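Sulfotransferase (Mus musculus, PDB 5X2B) probably transfers sulfonate groups to acceptor molecules as a cytosolic-type sulfotransferase, and binds the nucleotide adenosine-3'-5'-diphosphate. Local coordinates at residues Y106-P111 against F169-E174; V36-S41 against G149-H154. All coordinates share one frame; numbering follows the deposited sequence.

Interaction 1: Y106-P111 against F169-E174; sequences YIVRNP and FIFYEE. With A3P (adenosine-3'-5'-diphosphate), chain V.
R109 and Y172 both set CG anti to the backbone N (chi1 -170° and 178°), which sends the side chains out side by side. The R109 guanidinium lies flat over one face of the Y172 ring, with centres 3.9 Å apart and planes at 23°. This is a cation-pi stack, and R109 CD adds a CH-pi contact to the same face. The stack leads to the nucleotide: R109 NH2 makes a weak bond to A3P O3P, and Y172 OH one to A3P N3. R109 NH1 also bonds the backbone O of K40.

The backbones are neighbouring parallel strands of the central sheet of the sulfotransferase fold, which belongs with the P-loop NTPases. I170 N donates to Y106 O, V108 N to I170 O and Y172 N, in the first turn of helix 172-177, to V108 O.

On one sheet face, Y106 CB sits over the centre of the F169 ring. V108 CG1 lies 3.9 Å from the centroid of the F171 ring. E173 bends at chi2 and presents OE2 to N110. N110 N donates to E173 OE2 at 2.9 Å and N110 ND2 at 3.1 Å, both from the same face of the carboxylate. N110 ND2 also bonds D113 OD2.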
loop_
_atom_site.group_PDB
_atom_site.type_symbol
_atom_site.label_atom_id
_atom_site.label_comp_id
_atom_site.label_asym_id
_atom_site.label_seq_id
_atom_site.Cartn_x
_atom_site.Cartn_y
_atom_site.Cartn_z
ATOM N N TYR D 106 -3.679 3.527 -6.452
ATOM C CA TYR D 106 -4.121 3.105 -5.114
ATOM C C TYR D 106 -4.406 1.628 -5.170
ATOM O O TYR D 106 -5.353 1.213 -5.850
ATOM C CB TYR D 106 -5.378 3.866 -4.640
ATOM C CG TYR D 106 -5.778 3.518 -3.212
ATOM C CD1 TYR D 106 -6.731 2.545 -2.960
ATOM C CD2 TYR D 106 -5.198 4.142 -2.133
ATOM C CE1 TYR D 106 -7.083 2.209 -1.662
ATOM C CE2 TYR D 106 -5.514 3.809 -0.861
ATOM C CZ TYR D 106 -6.462 2.847 -0.623
ATOM O OH TYR D 106 -6.831 2.496 0.646
ATOM N N ILE D 107 -3.586 0.831 -4.482
ATOM C CA ILE D 107 -3.845 -0.590 -4.481
ATOM C C ILE D 107 -4.620 -1.038 -3.214
ATOM O O ILE D 107 -4.298 -0.670 -2.101
ATOM C CB ILE D 107 -2.564 -1.392 -4.829
ATOM C CG1 ILE D 107 -2.922 -2.874 -4.869
ATOM C CG2 ILE D 107 -1.369 -1.001 -3.936
ATOM C CD1 ILE D 107 -1.896 -3.730 -5.588
ATOM N N VAL D 108 -5.706 -1.772 -3.436
ATOM C CA VAL D 108 -6.627 -2.207 -2.378
ATOM C C VAL D 108 -6.874 -3.724 -2.346
ATOM O O VAL D 108 -6.936 -4.365 -3.390
ATOM C CB VAL D 108 -7.981 -1.566 -2.566
ATOM C CG1 VAL D 108 -8.665 -2.196 -3.712
ATOM C CG2 VAL D 108 -8.797 -1.705 -1.307
ATOM N N ARG D 109 -7.019 -4.275 -1.143
ATOM C CA ARG D 109 -7.169 -5.718 -0.929
ATOM C C ARG D 109 -8.298 -5.990 0.010
ATOM O O ARG D 109 -8.540 -5.216 0.923
ATOM C CB ARG D 109 -5.916 -6.282 -0.274
ATOM C CG ARG D 109 -5.887 -7.755 -0.235
ATOM C CD ARG D 109 -4.546 -8.176 0.247
ATOM N NE ARG D 109 -4.419 -9.619 0.161
ATOM C CZ ARG D 109 -3.463 -10.291 0.776
ATOM N NH1 ARG D 109 -2.584 -9.642 1.517
ATOM N NH2 ARG D 109 -3.395 -11.601 0.658
ATOM N N ASN D 110 -8.971 -7.104 -0.189
ATOM C CA ASN D 110 -10.143 -7.350 0.603
ATOM C C ASN D 110 -9.695 -7.320 2.011
ATOM O O ASN D 110 -8.591 -7.724 2.318
ATOM C CB ASN D 110 -10.831 -8.659 0.265
ATOM C CG ASN D 110 -10.273 -9.806 0.999
ATOM O OD1 ASN D 110 -10.544 -10.009 2.175
ATOM N ND2 ASN D 110 -9.510 -10.610 0.298
ATOM N N PRO D 111 -10.543 -6.782 2.876
ATOM C CA PRO D 111 -10.092 -6.384 4.191
ATOM C C PRO D 111 -9.787 -7.629 5.004
ATOM O O PRO D 111 -8.869 -7.613 5.834
ATOM C CB PRO D 111 -11.301 -5.630 4.725
ATOM C CG PRO D 111 -12.430 -6.234 4.029
ATOM C CD PRO D 111 -11.977 -6.547 2.683
ATOM N N PHE D 169 -7.599 2.899 -9.424
ATOM C CA PHE D 169 -7.729 1.842 -8.460
ATOM C C PHE D 169 -7.376 0.514 -9.058
ATOM O O PHE D 169 -7.797 0.188 -10.161
ATOM C CB PHE D 169 -9.158 1.813 -7.916
ATOM C CG PHE D 169 -9.341 2.643 -6.687
ATOM C CD1 PHE D 169 -9.282 4.027 -6.747
ATOM C CD2 PHE D 169 -9.548 2.060 -5.458
ATOM C CE1 PHE D 169 -9.439 4.806 -5.600
ATOM C CE2 PHE D 169 -9.700 2.858 -4.288
ATOM C CZ PHE D 169 -9.638 4.212 -4.375
ATOM N N ILE D 170 -6.604 -0.253 -8.300
ATOM C CA ILE D 170 -6.201 -1.584 -8.690
ATOM C C ILE D 170 -6.421 -2.550 -7.544
ATOM O O ILE D 170 -6.239 -2.165 -6.385
ATOM C CB ILE D 170 -4.712 -1.602 -9.012
ATOM C CG1 ILE D 170 -4.421 -0.734 -10.247
ATOM C CG2 ILE D 170 -4.247 -3.033 -9.186
ATOM C CD1 ILE D 170 -4.836 -1.342 -11.547
ATOM N N PHE D 171 -6.761 -3.806 -7.865
ATOM C CA PHE D 171 -7.040 -4.833 -6.848
ATOM C C PHE D 171 -5.995 -5.924 -6.767
ATOM O O PHE D 171 -5.552 -6.445 -7.774
ATOM C CB PHE D 171 -8.395 -5.488 -7.098
ATOM C CG PHE D 171 -9.548 -4.572 -6.890
ATOM C CD1 PHE D 171 -10.283 -4.586 -5.702
ATOM C CD2 PHE D 171 -9.878 -3.678 -7.870
ATOM C CE1 PHE D 171 -11.308 -3.726 -5.515
ATOM C CE2 PHE D 171 -10.913 -2.834 -7.689
ATOM C CZ PHE D 171 -11.628 -2.845 -6.504
ATOM N N TYR D 172 -5.633 -6.285 -5.550
ATOM C CA TYR D 172 -4.706 -7.363 -5.313
ATOM C C TYR D 172 -5.215 -8.608 -5.983
ATOM O O TYR D 172 -4.528 -9.295 -6.732
ATOM C CB TYR D 172 -4.656 -7.596 -3.820
ATOM C CG TYR D 172 -3.761 -8.713 -3.416
ATOM C CD1 TYR D 172 -2.455 -8.470 -3.046
ATOM C CD2 TYR D 172 -4.203 -10.019 -3.425
ATOM C CE1 TYR D 172 -1.604 -9.518 -2.675
ATOM C CE2 TYR D 172 -3.372 -11.053 -3.054
ATOM C CZ TYR D 172 -2.062 -10.789 -2.682
ATOM O OH TYR D 172 -1.197 -11.794 -2.317
ATOM N N GLU D 173 -6.455 -8.901 -5.669
ATOM C CA GLU D 173 -7.092 -10.101 -6.139
ATOM C C GLU D 173 -7.050 -10.118 -7.679
ATOM O O GLU D 173 -6.814 -11.143 -8.319
ATOM C CB GLU D 173 -8.518 -10.141 -5.576
ATOM C CG GLU D 173 -8.596 -10.338 -4.049
ATOM C CD GLU D 173 -8.285 -9.091 -3.268
ATOM O OE1 GLU D 173 -8.243 -7.992 -3.863
ATOM O OE2 GLU D 173 -8.057 -9.191 -2.061
ATOM N N GLU D 174 -7.239 -8.967 -8.290
ATOM C CA GLU D 174 -7.244 -8.912 -9.750
ATOM C C GLU D 174 -5.838 -8.984 -10.314
ATOM O O GLU D 174 -5.639 -9.506 -11.407
ATOM C CB GLU D 174 -7.997 -7.680 -10.207
ATOM C CG GLU D 174 -7.252 -6.646 -10.978
ATOM C CD GLU D 174 -8.179 -5.476 -11.336
ATOM O OE1 GLU D 174 -7.856 -4.306 -11.026
ATOM O OE2 GLU D 174 -9.246 -5.755 -11.931
HETATM P P1 A3P V . 0.475 -12.442 2.735
HETATM O O1P A3P V . 1.262 -13.473 2.071
HETATM O O2P A3P V . 0.860 -12.297 4.078
HETATM O O3P A3P V . -0.902 -12.664 2.640
HETATM P P2 A3P V . 2.594 -5.221 1.102
HETATM O O4P A3P V . 3.138 -5.330 2.457
HETATM O O5P A3P V . 1.592 -4.237 0.979
HETATM O O6P A3P V . 3.614 -5.171 0.041
HETATM O "O5'" A3P V . 1.858 -6.632 0.896
HETATM C "C5'" A3P V . 2.297 -7.923 1.353
HETATM C "C4'" A3P V . 1.298 -9.022 1.119
HETATM O "O4'" A3P V . 1.268 -9.225 -0.249
HETATM C "C3'" A3P V . 1.732 -10.320 1.717
HETATM O "O3'" A3P V . 0.578 -11.111 1.916
HETATM C "C2'" A3P V . 2.563 -10.892 0.620
HETATM O "O2'" A3P V . 2.728 -12.286 0.755
HETATM C "C1'" A3P V . 1.759 -10.487 -0.573
HETATM N N9 A3P V . 2.548 -10.483 -1.807
HETATM C C8 A3P V . 3.779 -10.013 -1.932
HETATM N N7 A3P V . 4.224 -10.137 -3.153
HETATM C C5 A3P V . 3.314 -10.715 -3.875
HETATM C C6 A3P V . 3.195 -11.131 -5.279
HETATM N N6 A3P V . 4.198 -10.971 -6.162
HETATM N N1 A3P V . 2.052 -11.690 -5.645
HETATM C C2 A3P V . 1.055 -11.874 -4.799
HETATM N N3 A3P V . 1.104 -11.504 -3.530
HETATM C C4 A3P V . 2.181 -10.923 -3.000
#

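Interaction 2: V36-S41 against G149-H154. With A3P (adenosine-3'-5'-diphosphate), chain V.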
loop_
_atom_site.group_PDB
_atom_site.type_symbol
_atom_site.label_atom_id
_atom_site.label_comp_id
_atom_site.label_asym_id
_atom_site.label_seq_id
_atom_site.Cartn_x
_atom_site.Cartn_y
_atom_site.Cartn_z
ATOM N N VAL D 36 -0.117 4.223 -3.871
ATOM C CA VAL D 36 -0.683 4.266 -2.544
ATOM C C VAL D 36 -1.405 2.997 -2.153
ATOM O O VAL D 36 -1.991 2.318 -2.972
ATOM C CB VAL D 36 -1.594 5.459 -2.423
ATOM C CG1 VAL D 36 -1.962 5.722 -0.938
ATOM C CG2 VAL D 36 -0.897 6.654 -3.077
ATOM N N SER D 37 -1.323 2.681 -0.875
ATOM C CA SER D 37 -2.031 1.549 -0.369
ATOM C C SER D 37 -2.259 1.634 1.133
ATOM O O SER D 37 -1.522 2.275 1.882
ATOM C CB SER D 37 -1.241 0.286 -0.669
ATOM O OG SER D 37 0.019 0.377 -0.031
ATOM N N TYR D 38 -3.286 0.917 1.552
ATOM C CA TYR D 38 -3.371 0.518 2.931
ATOM C C TYR D 38 -2.456 -0.647 3.087
ATOM O O TYR D 38 -2.383 -1.492 2.210
ATOM C CB TYR D 38 -4.751 0.061 3.290
ATOM C CG TYR D 38 -4.846 -0.160 4.744
ATOM C CD1 TYR D 38 -5.085 0.892 5.576
ATOM C CD2 TYR D 38 -4.673 -1.428 5.288
ATOM C CE1 TYR D 38 -5.201 0.722 6.925
ATOM C CE2 TYR D 38 -4.787 -1.635 6.633
ATOM C CZ TYR D 38 -5.056 -0.545 7.456
ATOM O OH TYR D 38 -5.163 -0.693 8.798
ATOM N N PRO D 39 -1.790 -0.746 4.227
ATOM C CA PRO D 39 -0.764 -1.774 4.374
ATOM C C PRO D 39 -1.314 -3.209 4.188
ATOM O O PRO D 39 -2.512 -3.488 4.340
ATOM C CB PRO D 39 -0.255 -1.543 5.806
ATOM C CG PRO D 39 -0.637 -0.166 6.148
ATOM C CD PRO D 39 -1.936 0.067 5.444
ATOM N N LYS D 40 -0.392 -4.111 3.864
ATOM C CA LYS D 40 -0.655 -5.537 3.514
ATOM C C LYS D 40 -1.594 -5.765 2.313
ATOM O O LYS D 40 -2.370 -6.716 2.302
ATOM C CB LYS D 40 -1.173 -6.321 4.713
ATOM C CG LYS D 40 -0.423 -6.091 6.001
ATOM C CD LYS D 40 1.106 -6.102 5.846
ATOM C CE LYS D 40 1.631 -7.376 5.230
ATOM N NZ LYS D 40 3.096 -7.328 5.081
ATOM N N SER D 41 -1.489 -4.915 1.293
ATOM C CA SER D 41 -2.477 -4.874 0.216
ATOM C C SER D 41 -1.857 -4.819 -1.223
ATOM O O SER D 41 -2.610 -4.684 -2.199
ATOM C CB SER D 41 -3.452 -3.696 0.470
ATOM O OG SER D 41 -3.884 -3.628 1.839
ATOM N N GLY D 149 -4.028 2.829 10.909
ATOM C CA GLY D 149 -5.426 2.890 11.314
ATOM C C GLY D 149 -6.462 2.103 10.516
ATOM O O GLY D 149 -6.197 1.006 9.989
ATOM N N SER D 150 -7.659 2.683 10.416
ATOM C CA SER D 150 -8.787 1.916 9.916
ATOM C C SER D 150 -8.692 1.682 8.429
ATOM O O SER D 150 -8.708 2.611 7.618
ATOM C CB SER D 150 -10.114 2.586 10.234
ATOM O OG SER D 150 -11.169 1.820 9.676
ATOM N N TRP D 151 -8.619 0.418 8.077
ATOM C CA TRP D 151 -8.654 0.070 6.695
ATOM C C TRP D 151 -9.897 0.709 6.054
ATOM O O TRP D 151 -9.838 1.176 4.927
ATOM C CB TRP D 151 -8.677 -1.441 6.628
ATOM C CG TRP D 151 -8.700 -1.976 5.299
ATOM C CD1 TRP D 151 -7.630 -2.371 4.551
ATOM C CD2 TRP D 151 -9.854 -2.230 4.529
ATOM N NE1 TRP D 151 -8.044 -2.830 3.356
ATOM C CE2 TRP D 151 -9.416 -2.746 3.298
ATOM C CE3 TRP D 151 -11.231 -2.027 4.742
ATOM C CZ2 TRP D 151 -10.306 -3.085 2.272
ATOM C CZ3 TRP D 151 -12.116 -2.328 3.736
ATOM C CH2 TRP D 151 -11.663 -2.883 2.515
ATOM N N PHE D 152 -11.012 0.764 6.776
ATOM C CA PHE D 152 -12.256 1.215 6.154
ATOM C C PHE D 152 -12.168 2.667 5.847
ATOM O O PHE D 152 -12.664 3.116 4.827
ATOM C CB PHE D 152 -13.457 1.030 7.063
ATOM C CG PHE D 152 -13.728 -0.407 7.438
ATOM C CD1 PHE D 152 -14.592 -1.183 6.688
ATOM C CD2 PHE D 152 -13.117 -0.980 8.547
ATOM C CE1 PHE D 152 -14.808 -2.481 7.003
ATOM C CE2 PHE D 152 -13.353 -2.312 8.877
ATOM C CZ PHE D 152 -14.197 -3.060 8.108
ATOM N N ASP D 153 -11.551 3.416 6.744
ATOM C CA ASP D 153 -11.500 4.833 6.549
ATOM C C ASP D 153 -10.422 5.110 5.524
ATOM O O ASP D 153 -10.495 6.082 4.779
ATOM C CB ASP D 153 -11.223 5.560 7.855
ATOM C CG ASP D 153 -12.460 5.666 8.724
ATOM O OD1 ASP D 153 -13.577 5.512 8.200
ATOM O OD2 ASP D 153 -12.334 5.921 9.926
ATOM N N HIS D 154 -9.446 4.223 5.449
ATOM C CA HIS D 154 -8.365 4.437 4.510
ATOM C C HIS D 154 -8.951 4.345 3.139
ATOM O O HIS D 154 -8.952 5.271 2.335
ATOM C CB HIS D 154 -7.265 3.375 4.645
ATOM C CG HIS D 154 -5.948 3.778 3.984
ATOM N ND1 HIS D 154 -5.691 3.522 2.689
ATOM C CD2 HIS D 154 -4.880 4.427 4.509
ATOM C CE1 HIS D 154 -4.443 3.999 2.386
ATOM N NE2 HIS D 154 -3.969 4.531 3.471
HETATM P P1 A3P V . 0.475 -12.442 2.735
HETATM O O1P A3P V . 1.262 -13.473 2.071
HETATM O O2P A3P V . 0.860 -12.297 4.078
HETATM O O3P A3P V . -0.902 -12.664 2.640
HETATM P P2 A3P V . 2.594 -5.221 1.102
HETATM O O4P A3P V . 3.138 -5.330 2.457
HETATM O O5P A3P V . 1.592 -4.237 0.979
HETATM O O6P A3P V . 3.614 -5.171 0.041
HETATM O "O5'" A3P V . 1.858 -6.632 0.896
HETATM C "C5'" A3P V . 2.297 -7.923 1.353
HETATM C "C4'" A3P V . 1.298 -9.022 1.119
HETATM O "O4'" A3P V . 1.268 -9.225 -0.249
HETATM C "C3'" A3P V . 1.732 -10.320 1.717
HETATM O "O3'" A3P V . 0.578 -11.111 1.916
HETATM C "C2'" A3P V . 2.563 -10.892 0.620
HETATM O "O2'" A3P V . 2.728 -12.286 0.755
HETATM C "C1'" A3P V . 1.759 -10.487 -0.573
HETATM N N9 A3P V . 2.548 -10.483 -1.807
HETATM C C8 A3P V . 3.779 -10.013 -1.932
HETATM N N7 A3P V . 4.224 -10.137 -3.153
HETATM C C5 A3P V . 3.314 -10.715 -3.875
HETATM C C6 A3P V . 3.195 -11.131 -5.279
HETATM N N6 A3P V . 4.198 -10.971 -6.162
HETATM N N1 A3P V . 2.052 -11.690 -5.645
HETATM C C2 A3P V . 1.055 -11.874 -4.799
HETATM N N3 A3P V . 1.104 -11.504 -3.530
HETATM C C4 A3P V . 2.181 -10.923 -3.000
#
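The backbones of Y38 and W151 come nearest, their CA atoms 6.5 Å apart, near the end of the strand that carries V36 and at the start of helix 151-159. The loop after this strand is the phosphate-binding loop of the sulfotransferase fold. Its S41 N donates to A3P O5P at 3.2 Å, and K40 NZ makes a weak bond to A3P O4P.

Y38 reaches from the base of this loop into an aromatic cluster with W151 and H154. The first torsion of Y38 (chi1 -172°) swings its ring away from its own backbone N and up against the helix. W151 turns an edge to one face of the Y38 ring, with planes at 80°. W151 CA lies over that same face, 3.8 Å from the ring centroid. P39 CD lies over the rim of the opposite face. The Y38 ring in turn points an edge at the face of H154, and Y38 CB makes a CH-pi contact to the imidazole, 4.0 Å from its centroid. Both imidazole nitrogens are held from outside: ND1 is bonded to Y106 OH and NE2 to H87 O.

At the far end of the tyrosine, Y38 OH is modelled 2.3 Å from G149 O, a separation too short to be trusted.

How the interactions relate
From the N terminus, strand 33-37 and its loop come first, as V36-S41. Y106-P111 follows on strand 103-108, then G149-H154 at the start of helix 151-159, and last F169-E174. Interaction 2 closes a span of 107 residues and interaction 1 one of 57. The spans cross, because the segments alternate. Strands 33-37 and 103-108 are neighbours in the sheet, and I107 N probably bonds V36 O at 2.7 Å. Helix 151-159 and strand 167-171 follow each other in the chain. The Y106-H154 pair joins the two contacts across the sheet and helix. Both contacts touch A3P, interaction 2 at the 5'-phosphate and interaction 1 at the base and 3'-phosphate.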